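Local coordinates for Afp (Microbacterium arborescens, PDB 2YJJ), which probably binds and stores iron as a ferritin-like protein of the Dps family, assembled from twelve copies of the chain, at residues 15-20 with 77-82; 27-32 with 81-86; 107-112 with 156-161. All coordinates share one frame; numbering follows the deposited sequence.

Contact 1: 15-20 with 77-82; sequences PEVAAA and VALGLP
A18 pushes its methyl group between L79, at the end of helix 51-79, and L81 just beyond it. Its CB lies 3.4 Å from the carbonyl O of L79 and 3.9 Å from CG of L81, so one small side chain meets both a backbone oxygen and a leucine branch point. Both leucines have CG anti to their own carbonyl carbon (chi1 -67° in L79 and -73° in L81), and a nearly straight second torsion in each carries CD1 outward to the helix opposite. The two tips land in different places. L79 CD1 reaches CG1 of V17 at 3.9 Å, the two side chains crossing at a slant, and V17 can offer CG1 there because that methyl is anti to its backbone N. L81 CD1 instead lies against the helix backbone itself, 3.6 Å from A18 O and 3.7 Å from A19 CA. A21 and A22, further along helix 15-45, extend the same apolar surface. Between the leucines the chain turns sharply at G80, whose phi of 116° would jam a CB against the carbonyl O of L79. That residue closes a Schellman motif, the classic C-terminal helix stop, and here it lets the last turn of helix 51-79 and the residue beyond it straddle the first turn of helix 15-45, at one end of the ferritin-like helical bundle.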
ATOM      1  N   PRO G  15      16.307 -20.145  34.708  1.00 49.18           N
ATOM      2  CA  PRO G  15      16.137 -21.541  34.263  1.00 46.97           C
ATOM      3  C   PRO G  15      14.791 -22.131  34.671  1.00 44.67           C
ATOM      4  O   PRO G  15      14.237 -22.889  33.916  1.00 42.31           O
ATOM      5  CB  PRO G  15      17.301 -22.273  34.934  1.00 47.81           C
ATOM      6  CG  PRO G  15      18.394 -21.137  35.035  1.00 49.27           C
ATOM      7  CD  PRO G  15      17.556 -19.944  35.471  1.00 49.21           C
ATOM      8  N   GLU G  16      14.265 -21.734  35.828  1.00 43.68           N
ATOM      9  CA  GLU G  16      12.944 -22.224  36.303  1.00 42.69           C
ATOM     10  C   GLU G  16      11.726 -21.710  35.504  1.00 39.11           C
ATOM     11  O   GLU G  16      10.784 -22.462  35.236  1.00 36.45           O
ATOM     12  CB  GLU G  16      12.771 -21.927  37.785  1.00 43.90           C
ATOM     13  CG  GLU G  16      11.973 -23.006  38.521  1.00 50.17           C
ATOM     14  CD  GLU G  16      11.051 -22.431  39.641  1.00 56.64           C
ATOM     15  OE1 GLU G  16      11.584 -21.683  40.521  1.00 59.44           O
ATOM     16  OE2 GLU G  16       9.816 -22.729  39.652  1.00 56.76           O
ATOM     17  N   VAL G  17      11.755 -20.425  35.169  1.00 36.46           N
ATOM     18  CA  VAL G  17      10.807 -19.837  34.233  1.00 34.78           C
ATOM     19  C   VAL G  17      11.010 -20.459  32.827  1.00 31.99           C
ATOM     20  O   VAL G  17      10.046 -20.876  32.208  1.00 31.35           O
ATOM     21  CB  VAL G  17      10.950 -18.277  34.223  1.00 35.92           C
ATOM     22  CG1 VAL G  17      10.346 -17.695  33.009  1.00 35.89           C
ATOM     23  CG2 VAL G  17      10.367 -17.668  35.535  1.00 37.54           C
ATOM     24  N   ALA G  18      12.244 -20.595  32.353  1.00 28.91           N
ATOM     25  CA  ALA G  18      12.464 -21.370  31.116  1.00 27.97           C
ATOM     26  C   ALA G  18      11.803 -22.742  31.180  1.00 26.65           C
ATOM     27  O   ALA G  18      11.104 -23.150  30.236  1.00 26.51           O
ATOM     28  CB  ALA G  18      13.989 -21.530  30.773  1.00 27.90           C
ATOM     29  N   ALA G  19      12.043 -23.482  32.272  1.00 26.05           N
ATOM     30  CA  ALA G  19      11.558 -24.844  32.337  1.00 25.17           C
ATOM     31  C   ALA G  19      10.001 -24.894  32.356  1.00 24.36           C
ATOM     32  O   ALA G  19       9.413 -25.795  31.776  1.00 22.24           O
ATOM     33  CB  ALA G  19      12.208 -25.628  33.536  1.00 24.63           C
ATOM     34  N   ALA G  20       9.368 -23.917  33.008  1.00 23.42           N
ATOM     35  CA  ALA G  20       7.911 -23.835  33.040  1.00 25.77           C
ATOM     36  C   ALA G  20       7.320 -23.591  31.637  1.00 24.61           C
ATOM     37  O   ALA G  20       6.364 -24.273  31.195  1.00 24.21           O
ATOM     38  CB  ALA G  20       7.420 -22.747  34.073  1.00 24.47           C
ATOM     39  N   VAL G  77      12.154 -20.824  23.344  1.00 20.80           N
ATOM     40  CA  VAL G  77      13.510 -20.568  22.932  1.00 22.29           C
ATOM     41  C   VAL G  77      14.080 -19.228  23.454  1.00 21.82           C
ATOM     42  O   VAL G  77      15.224 -19.197  23.874  1.00 24.40           O
ATOM     43  CB  VAL G  77      13.643 -20.694  21.392  1.00 23.23           C
ATOM     44  CG1 VAL G  77      14.995 -20.279  20.959  1.00 22.37           C
ATOM     45  CG2 VAL G  77      13.321 -22.140  20.940  1.00 20.75           C
ATOM     46  N   ALA G  78      13.315 -18.153  23.450  1.00 21.71           N
ATOM     47  CA  ALA G  78      13.808 -16.884  23.997  1.00 22.80           C
ATOM     48  C   ALA G  78      14.255 -17.025  25.466  1.00 23.25           C
ATOM     49  O   ALA G  78      15.127 -16.290  25.946  1.00 23.31           O
ATOM     50  CB  ALA G  78      12.765 -15.794  23.894  1.00 21.86           C
ATOM     51  N   LEU G  79      13.605 -17.926  26.191  1.00 23.68           N
ATOM     52  CA  LEU G  79      13.883 -18.126  27.632  1.00 24.40           C
ATOM     53  C   LEU G  79      15.074 -19.044  27.829  1.00 24.58           C
ATOM     54  O   LEU G  79      15.620 -19.172  28.938  1.00 25.82           O
ATOM     55  CB  LEU G  79      12.635 -18.617  28.383  1.00 23.55           C
ATOM     56  CG  LEU G  79      11.500 -17.562  28.461  1.00 26.42           C
ATOM     57  CD1 LEU G  79      10.296 -18.126  29.176  1.00 24.96           C
ATOM     58  CD2 LEU G  79      11.962 -16.295  29.184  1.00 31.57           C
ATOM     59  N   GLY G  80      15.486 -19.702  26.762  1.00 25.04           N
ATOM     60  CA  GLY G  80      16.776 -20.398  26.720  1.00 26.19           C
ATOM     61  C   GLY G  80      16.757 -21.907  26.567  1.00 25.38           C
ATOM     62  O   GLY G  80      17.769 -22.554  26.688  1.00 25.18           O
ATOM     63  N   LEU G  81      15.625 -22.514  26.310  1.00 24.96           N
ATOM     64  CA  LEU G  81      15.627 -23.982  26.200  1.00 24.99           C
ATOM     65  C   LEU G  81      15.204 -24.342  24.793  1.00 25.29           C
ATOM     66  O   LEU G  81      14.466 -23.597  24.187  1.00 25.09           O
ATOM     67  CB  LEU G  81      14.649 -24.604  27.194  1.00 24.47           C
ATOM     68  CG  LEU G  81      14.990 -24.627  28.671  1.00 27.91           C
ATOM     69  CD1 LEU G  81      13.875 -25.244  29.431  1.00 31.12           C
ATOM     70  CD2 LEU G  81      16.298 -25.393  28.942  1.00 29.00           C
ATOM     71  N   PRO G  82      15.702 -25.462  24.258  1.00 25.45           N
ATOM     72  CA  PRO G  82      15.334 -25.789  22.876  1.00 26.06           C
ATOM     73  C   PRO G  82      13.904 -26.377  22.764  1.00 26.84           C
ATOM     74  O   PRO G  82      13.263 -26.658  23.762  1.00 26.99           O
ATOM     75  CB  PRO G  82      16.367 -26.838  22.468  1.00 24.34           C
ATOM     76  CG  PRO G  82      16.727 -27.509  23.774  1.00 26.79           C
ATOM     77  CD  PRO G  82      16.754 -26.354  24.781  1.00 26.43           C
TER

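Contact 2: 27-32 with 81-86; sequences PVVHKM and LPIDSR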
ATOM      1  N   PRO G  27       3.578 -28.704  24.356  1.00 22.49           N
ATOM      2  CA  PRO G  27       2.419 -29.326  23.774  1.00 21.65           C
ATOM      3  C   PRO G  27       1.649 -28.381  22.859  1.00 22.60           C
ATOM      4  O   PRO G  27       0.977 -28.883  21.977  1.00 18.61           O
ATOM      5  CB  PRO G  27       1.499 -29.584  24.983  1.00 23.52           C
ATOM      6  CG  PRO G  27       2.432 -29.725  26.144  1.00 24.06           C
ATOM      7  CD  PRO G  27       3.600 -28.840  25.840  1.00 21.28           C
ATOM      8  N   VAL G  28       1.655 -27.052  23.169  1.00 21.71           N
ATOM      9  CA  VAL G  28       0.985 -26.029  22.350  1.00 19.76           C
ATOM     10  C   VAL G  28       1.662 -26.000  20.999  1.00 21.41           C
ATOM     11  O   VAL G  28       0.957 -26.023  19.946  1.00 21.04           O
ATOM     12  CB  VAL G  28       0.837 -24.643  23.071  1.00 21.45           C
ATOM     13  CG1 VAL G  28       0.196 -23.519  22.205  1.00 20.92           C
ATOM     14  CG2 VAL G  28       0.004 -24.845  24.452  1.00 17.93           C
ATOM     15  N   VAL G  29       2.991 -26.053  20.975  1.00 19.54           N
ATOM     16  CA  VAL G  29       3.690 -25.907  19.711  1.00 18.17           C
ATOM     17  C   VAL G  29       3.353 -27.137  18.825  1.00 18.83           C
ATOM     18  O   VAL G  29       3.033 -26.985  17.643  1.00 19.07           O
ATOM     19  CB  VAL G  29       5.207 -25.839  19.915  1.00 18.30           C
ATOM     20  CG1 VAL G  29       5.925 -25.975  18.573  1.00 16.07           C
ATOM     21  CG2 VAL G  29       5.601 -24.491  20.635  1.00 16.87           C
ATOM     22  N   HIS G  30       3.405 -28.339  19.395  1.00 18.22           N
ATOM     23  CA  HIS G  30       3.160 -29.565  18.655  1.00 19.92           C
ATOM     24  C   HIS G  30       1.744 -29.623  18.104  1.00 21.04           C
ATOM     25  O   HIS G  30       1.546 -29.992  16.933  1.00 20.36           O
ATOM     26  CB  HIS G  30       3.343 -30.792  19.543  1.00 20.29           C
ATOM     27  CG  HIS G  30       4.799 -31.032  19.879  1.00 23.37           C
ATOM     28  ND1 HIS G  30       5.204 -31.683  21.014  1.00 24.72           N
ATOM     29  CD2 HIS G  30       5.934 -30.664  19.229  1.00 22.87           C
ATOM     30  CE1 HIS G  30       6.525 -31.780  21.020  1.00 26.27           C
ATOM     31  NE2 HIS G  30       6.995 -31.135  19.966  1.00 26.85           N
ATOM     32  N   LYS G  31       0.763 -29.236  18.916  1.00 20.24           N
ATOM     33  CA  LYS G  31      -0.606 -29.252  18.427  1.00 20.27           C
ATOM     34  C   LYS G  31      -0.895 -28.141  17.434  1.00 19.63           C
ATOM     35  O   LYS G  31      -1.704 -28.353  16.513  1.00 21.99           O
ATOM     36  CB  LYS G  31      -1.569 -29.188  19.619  1.00 21.17           C
ATOM     37  CG  LYS G  31      -1.534 -30.537  20.412  1.00 22.52           C
ATOM     38  CD  LYS G  31      -2.584 -30.539  21.478  1.00 24.67           C
ATOM     39  CE  LYS G  31      -2.928 -31.965  21.904  1.00 29.97           C
ATOM     40  NZ  LYS G  31      -1.736 -32.404  22.694  1.00 30.34           N
ATOM     41  N   MET G  32      -0.316 -26.961  17.609  1.00 18.16           N
ATOM     42  CA  MET G  32      -0.518 -25.875  16.661  1.00 21.06           C
ATOM     43  C   MET G  32       0.119 -26.253  15.344  1.00 20.58           C
ATOM     44  O   MET G  32      -0.517 -26.096  14.284  1.00 20.59           O
ATOM     45  CB  MET G  32      -0.034 -24.506  17.183  1.00 19.44           C
ATOM     46  CG  MET G  32      -0.930 -24.008  18.358  1.00 25.11           C
ATOM     47  SD  MET G  32      -2.703 -23.711  17.876  1.00 32.66           S
ATOM     48  CE  MET G  32      -3.489 -25.068  18.497  1.00 30.58           C
ATOM     49  N   LEU G  81      15.625 -22.514  26.310  1.00 24.96           N
ATOM     50  CA  LEU G  81      15.627 -23.982  26.200  1.00 24.99           C
ATOM     51  C   LEU G  81      15.204 -24.342  24.793  1.00 25.29           C
ATOM     52  O   LEU G  81      14.466 -23.597  24.187  1.00 25.09           O
ATOM     53  CB  LEU G  81      14.649 -24.604  27.194  1.00 24.47           C
ATOM     54  CG  LEU G  81      14.990 -24.627  28.671  1.00 27.91           C
ATOM     55  CD1 LEU G  81      13.875 -25.244  29.431  1.00 31.12           C
ATOM     56  CD2 LEU G  81      16.298 -25.393  28.942  1.00 29.00           C
ATOM     57  N   PRO G  82      15.702 -25.462  24.258  1.00 25.45           N
ATOM     58  CA  PRO G  82      15.334 -25.789  22.876  1.00 26.06           C
ATOM     59  C   PRO G  82      13.904 -26.377  22.764  1.00 26.84           C
ATOM     60  O   PRO G  82      13.263 -26.658  23.762  1.00 26.99           O
ATOM     61  CB  PRO G  82      16.367 -26.838  22.468  1.00 24.34           C
ATOM     62  CG  PRO G  82      16.727 -27.509  23.774  1.00 26.79           C
ATOM     63  CD  PRO G  82      16.754 -26.354  24.781  1.00 26.43           C
ATOM     64  N   ILE G  83      13.428 -26.571  21.551  1.00 26.40           N
ATOM     65  CA  ILE G  83      12.117 -27.195  21.344  1.00 27.95           C
ATOM     66  C   ILE G  83      12.328 -28.297  20.321  1.00 27.20           C
ATOM     67  O   ILE G  83      12.956 -28.028  19.285  1.00 27.75           O
ATOM     68  CB  ILE G  83      11.086 -26.121  20.755  1.00 27.87           C
ATOM     69  CG1 ILE G  83       9.828 -26.811  20.302  1.00 30.86           C
ATOM     70  CG2 ILE G  83      11.693 -25.343  19.528  1.00 26.39           C
ATOM     71  CD1 ILE G  83       8.718 -26.833  21.324  1.00 30.79           C
ATOM     72  N   ASP G  84      11.844 -29.519  20.556  1.00 25.46           N
ATOM     73  CA  ASP G  84      12.023 -30.489  19.510  1.00 25.46           C
ATOM     74  C   ASP G  84      10.659 -30.524  18.764  1.00 25.24           C
ATOM     75  O   ASP G  84       9.742 -31.173  19.214  1.00 23.53           O
ATOM     76  CB  ASP G  84      12.428 -31.878  20.046  1.00 25.33           C
ATOM     77  CG  ASP G  84      12.481 -32.957  18.927  1.00 26.04           C
ATOM     78  OD1 ASP G  84      12.365 -32.653  17.707  1.00 26.92           O
ATOM     79  OD2 ASP G  84      12.622 -34.143  19.241  1.00 30.17           O
ATOM     80  N   SER G  85      10.505 -29.803  17.650  1.00 24.42           N
ATOM     81  CA  SER G  85       9.257 -29.982  16.864  1.00 24.58           C
ATOM     82  C   SER G  85       9.536 -30.599  15.466  1.00 25.06           C
ATOM     83  O   SER G  85       8.898 -30.224  14.486  1.00 24.46           O
ATOM     84  CB  SER G  85       8.499 -28.642  16.705  1.00 25.21           C
ATOM     85  OG  SER G  85       7.146 -28.871  16.136  1.00 31.22           O
ATOM     86  N   ARG G  86      10.488 -31.511  15.358  1.00 22.56           N
ATOM     87  CA  ARG G  86      10.740 -32.162  14.085  1.00 23.72           C
ATOM     88  C   ARG G  86       9.455 -32.963  13.693  1.00 22.04           C
ATOM     89  O   ARG G  86       8.663 -33.280  14.560  1.00 21.21           O
ATOM     90  CB  ARG G  86      11.907 -33.138  14.243  1.00 22.95           C
ATOM     91  CG  ARG G  86      13.304 -32.537  14.465  1.00 24.77           C
ATOM     92  CD  ARG G  86      14.292 -33.680  14.705  1.00 22.88           C
ATOM     93  NE  ARG G  86      13.946 -34.323  15.990  1.00 28.08           N
ATOM     94  CZ  ARG G  86      14.544 -35.419  16.476  1.00 28.91           C
ATOM     95  NH1 ARG G  86      15.503 -36.046  15.801  1.00 30.52           N
ATOM     96  NH2 ARG G  86      14.190 -35.873  17.641  1.00 29.17           N
TER
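D84 OD1 is gripped by two donors from opposite faces of its carboxylate plane, R86 N (an Asx turn) on the anti side and R86 NE (2.9 Å) on the syn side. R86 NH2 completes a side-on, two-nitrogen salt bridge at D84 OD2 (2.8 Å), and T89 also bonds OD2. Across the contact, H30 NE2 donates to D84 O at 2.8 Å with an N-H...O angle of 167°. CG of H30 is anti to its carbonyl carbon (chi1 -71°), which swings the ring's end out to the loop. The oxygen lies nearly in the imidazole plane, the donor tilted 26° from the carbonyl plane. An alanine in place of H30 would probably leave D84 O without this donor and open a gap beside S85. S85 OG sits at the ring edge, 3.8 Å from H30 CD2, buried with no polar partner in the model. V29 and I83 reach toward each other, I83 CD1 3.9 Å from V29 CB and almost as near to both its methyls. The loop lies along helix 15-45 just ahead of helix 87-93, with A72 and A73 of helix 51-79 against V29 and W44 of a neighbouring subunit covering V29 and S85.

Contact 3: 107-112 with 156-161; sequences DEIKAI and LAHLAE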
ATOM      1  N   ASP G 107     -18.018 -32.918   7.764  1.00 27.20           N
ATOM      2  CA  ASP G 107     -17.082 -33.832   8.398  1.00 27.44           C
ATOM      3  C   ASP G 107     -15.679 -33.230   8.536  1.00 26.98           C
ATOM      4  O   ASP G 107     -14.978 -33.566   9.469  1.00 27.97           O
ATOM      5  CB  ASP G 107     -17.011 -35.083   7.578  1.00 28.85           C
ATOM      6  CG  ASP G 107     -18.364 -35.763   7.483  1.00 34.75           C
ATOM      7  OD1 ASP G 107     -19.153 -35.695   8.488  1.00 41.70           O
ATOM      8  OD2 ASP G 107     -18.666 -36.308   6.382  1.00 41.48           O
ATOM      9  N   GLU G 108     -15.231 -32.416   7.576  1.00 24.32           N
ATOM     10  CA  GLU G 108     -13.976 -31.713   7.762  1.00 24.10           C
ATOM     11  C   GLU G 108     -14.049 -30.811   8.971  1.00 23.06           C
ATOM     12  O   GLU G 108     -13.109 -30.756   9.768  1.00 25.13           O
ATOM     13  CB  GLU G 108     -13.550 -30.895   6.530  1.00 22.16           C
ATOM     14  CG  GLU G 108     -13.268 -31.755   5.306  1.00 23.53           C
ATOM     15  CD  GLU G 108     -11.995 -32.585   5.421  1.00 26.29           C
ATOM     16  OE1 GLU G 108     -11.443 -32.709   6.533  1.00 27.35           O
ATOM     17  OE2 GLU G 108     -11.549 -33.157   4.387  1.00 29.03           O
ATOM     18  N   ILE G 109     -15.138 -30.092   9.112  1.00 24.41           N
ATOM     19  CA  ILE G 109     -15.321 -29.191  10.255  1.00 24.75           C
ATOM     20  C   ILE G 109     -15.282 -29.929  11.596  1.00 25.37           C
ATOM     21  O   ILE G 109     -14.605 -29.511  12.565  1.00 24.24           O
ATOM     22  CB  ILE G 109     -16.589 -28.359  10.114  1.00 25.12           C
ATOM     23  CG1 ILE G 109     -16.330 -27.254   9.124  1.00 24.40           C
ATOM     24  CG2 ILE G 109     -17.040 -27.786  11.497  1.00 25.30           C
ATOM     25  CD1 ILE G 109     -17.576 -26.598   8.665  1.00 30.32           C
ATOM     26  N   LYS G 110     -16.024 -31.024  11.675  1.00 25.42           N
ATOM     27  CA  LYS G 110     -16.019 -31.818  12.911  1.00 25.26           C
ATOM     28  C   LYS G 110     -14.625 -32.316  13.224  1.00 25.72           C
ATOM     29  O   LYS G 110     -14.223 -32.274  14.383  1.00 25.67           O
ATOM     30  CB  LYS G 110     -16.944 -33.016  12.802  1.00 27.54           C
ATOM     31  CG  LYS G 110     -18.435 -32.688  12.976  1.00 30.86           C
ATOM     32  CD  LYS G 110     -19.251 -33.990  12.567  1.00 39.22           C
ATOM     33  CE  LYS G 110     -20.766 -33.819  12.767  1.00 45.29           C
ATOM     34  NZ  LYS G 110     -21.352 -33.357  11.480  1.00 50.65           N
ATOM     35  N   ALA G 111     -13.873 -32.753  12.200  1.00 25.25           N
ATOM     36  CA  ALA G 111     -12.514 -33.237  12.462  1.00 25.11           C
ATOM     37  C   ALA G 111     -11.599 -32.119  13.030  1.00 23.28           C
ATOM     38  O   ALA G 111     -10.825 -32.338  13.958  1.00 25.04           O
ATOM     39  CB  ALA G 111     -11.923 -33.867  11.222  1.00 23.53           C
ATOM     40  N   ILE G 112     -11.684 -30.930  12.463  1.00 23.04           N
ATOM     41  CA  ILE G 112     -10.806 -29.821  12.796  1.00 23.14           C
ATOM     42  C   ILE G 112     -11.115 -29.303  14.211  1.00 23.77           C
ATOM     43  O   ILE G 112     -10.197 -29.066  15.032  1.00 24.96           O
ATOM     44  CB  ILE G 112     -10.867 -28.733  11.710  1.00 21.97           C
ATOM     45  CG1 ILE G 112     -10.131 -29.220  10.471  1.00 22.08           C
ATOM     46  CG2 ILE G 112     -10.176 -27.510  12.156  1.00 22.35           C
ATOM     47  CD1 ILE G 112      -8.576 -29.284  10.616  1.00 21.61           C
ATOM     48  N   LEU G 156     -17.652 -24.194  14.110  1.00 26.02           N
ATOM     49  CA  LEU G 156     -18.767 -24.876  14.732  1.00 27.83           C
ATOM     50  C   LEU G 156     -20.118 -24.246  14.464  1.00 27.81           C
ATOM     51  O   LEU G 156     -21.167 -24.953  14.399  1.00 28.82           O
ATOM     52  CB  LEU G 156     -18.503 -24.908  16.237  1.00 30.36           C
ATOM     53  CG  LEU G 156     -19.051 -26.030  17.094  1.00 35.37           C
ATOM     54  CD1 LEU G 156     -18.276 -27.309  16.749  1.00 38.00           C
ATOM     55  CD2 LEU G 156     -18.796 -25.725  18.558  1.00 36.97           C
ATOM     56  N   ALA G 157     -20.150 -22.921  14.291  1.00 27.25           N
ATOM     57  CA  ALA G 157     -21.412 -22.198  14.039  1.00 26.55           C
ATOM     58  C   ALA G 157     -22.102 -22.757  12.821  1.00 27.95           C
ATOM     59  O   ALA G 157     -23.320 -22.671  12.731  1.00 29.29           O
ATOM     60  CB  ALA G 157     -21.161 -20.672  13.846  1.00 27.59           C
ATOM     61  N   HIS G 158     -21.325 -23.291  11.886  1.00 26.97           N
ATOM     62  CA  HIS G 158     -21.839 -23.814  10.645  1.00 29.78           C
ATOM     63  C   HIS G 158     -22.722 -25.028  10.832  1.00 32.31           C
ATOM     64  O   HIS G 158     -23.560 -25.300   9.936  1.00 33.13           O
ATOM     65  CB  HIS G 158     -20.762 -24.218   9.644  1.00 25.92           C
ATOM     66  CG  HIS G 158     -20.047 -23.069   9.009  1.00 27.79           C
ATOM     67  ND1 HIS G 158     -19.004 -22.418   9.632  1.00 23.17           N
ATOM     68  CD2 HIS G 158     -20.208 -22.458   7.798  1.00 26.14           C
ATOM     69  CE1 HIS G 158     -18.530 -21.470   8.831  1.00 26.32           C
ATOM     70  NE2 HIS G 158     -19.243 -21.467   7.716  1.00 28.09           N
ATOM     71  N   LEU G 159     -22.560 -25.722  11.961  1.00 34.09           N
ATOM     72  CA  LEU G 159     -23.258 -26.976  12.224  1.00 37.97           C
ATOM     73  C   LEU G 159     -24.432 -26.792  13.147  1.00 42.15           C
ATOM     74  O   LEU G 159     -25.220 -27.719  13.304  1.00 43.60           O
ATOM     75  CB  LEU G 159     -22.311 -28.069  12.769  1.00 36.76           C
ATOM     76  CG  LEU G 159     -21.054 -28.308  11.904  1.00 35.53           C
ATOM     77  CD1 LEU G 159     -20.039 -29.199  12.588  1.00 36.11           C
ATOM     78  CD2 LEU G 159     -21.391 -28.797  10.493  1.00 33.17           C
ATOM     79  N   ALA G 160     -24.566 -25.606  13.748  1.00 45.82           N
ATOM     80  CA  ALA G 160     -25.745 -25.267  14.564  1.00 51.39           C
ATOM     81  C   ALA G 160     -26.978 -25.055  13.632  1.00 54.78           C
ATOM     82  O   ALA G 160     -26.809 -24.770  12.459  1.00 55.65           O
ATOM     83  CB  ALA G 160     -25.444 -24.027  15.423  1.00 50.87           C
ATOM     84  N   GLU G 161     -28.211 -25.280  14.060  1.00 59.89           N
ATOM     85  CA  GLU G 161     -28.628 -25.942  15.277  1.00 63.91           C
ATOM     86  C   GLU G 161     -29.609 -27.039  14.818  1.00 65.35           C
ATOM     87  O   GLU G 161     -30.406 -26.832  13.891  1.00 66.78           O
ATOM     88  CB  GLU G 161     -29.351 -24.934  16.194  1.00 65.56           C
ATOM     89  CG  GLU G 161     -28.384 -24.106  17.069  1.00 69.32           C
ATOM     90  CD  GLU G 161     -28.795 -22.622  17.266  1.00 74.08           C
ATOM     91  OE1 GLU G 161     -29.674 -22.094  16.512  1.00 76.11           O
ATOM     92  OE2 GLU G 161     -28.200 -21.992  18.180  1.00 73.79           O
TER
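I109 has CG1 anti to its carbonyl carbon (chi1 -77°), which leaves the CG2 methyl anti to the backbone N and facing L159; in L159 a chi1 of -53° likewise sets CG anti to the carbonyl carbon and sends CD1 back toward the helix. The two side chains slide past each other in opposite directions, and I109 CG2 comes to 3.5 Å from L159 CD1, closer than carbon atoms usually pack. L159 CG follows at 4.1 Å from the same methyl. The same L159 CD1 also rests 3.9 Å from CG of K110, whose chain crosses it obliquely; the lysine contributes here through its aliphatic stem, not its amine. The far end of I109 goes elsewhere: CD1 approaches CB of H158 at 4.1 Å, the two side chains crossing at about a right angle.

ND1 of H158 bonds to the backbone O of L155, just before the segment, and the ring stands edge-to-face with F51 of a neighbouring subunit. W105 adds a further aromatic wall against H158 and L159, and I54 of helix 51-79 packs on both I109 and H158. The chain beyond helix 135-156 is therefore laid against helix 105-130 largely through hydrocarbon. With carbon meeting carbon at each of the closest side-chain approaches, what the two segments gain from each other is chiefly shape fit and the exclusion of water from I109 and H158, while ND1 of H158 finds its acceptor in the preceding helix turn.

From the N terminus, helix 15-45 supplies the first half of contacts 1 and 2. Contact 1 closes the long loop made by that helix and helix 51-79, bringing 77-82 back to its first turn. Contact 2 opens inside that loop, at 27-32, and ends just beyond it, at 81-86, so the two interleave and share L81 and P82; V77 packs on I83. Contact 3 follows in series, closing helices 105-130 and 135-156 on the opposite side of the chain's centre, about 37 Å from contact 1 between centres. Contacts 1 and 2 tie the first helix to the end of helix 51-79 and the loop after it; contact 3 ties the C-terminal tail to helix 105-130.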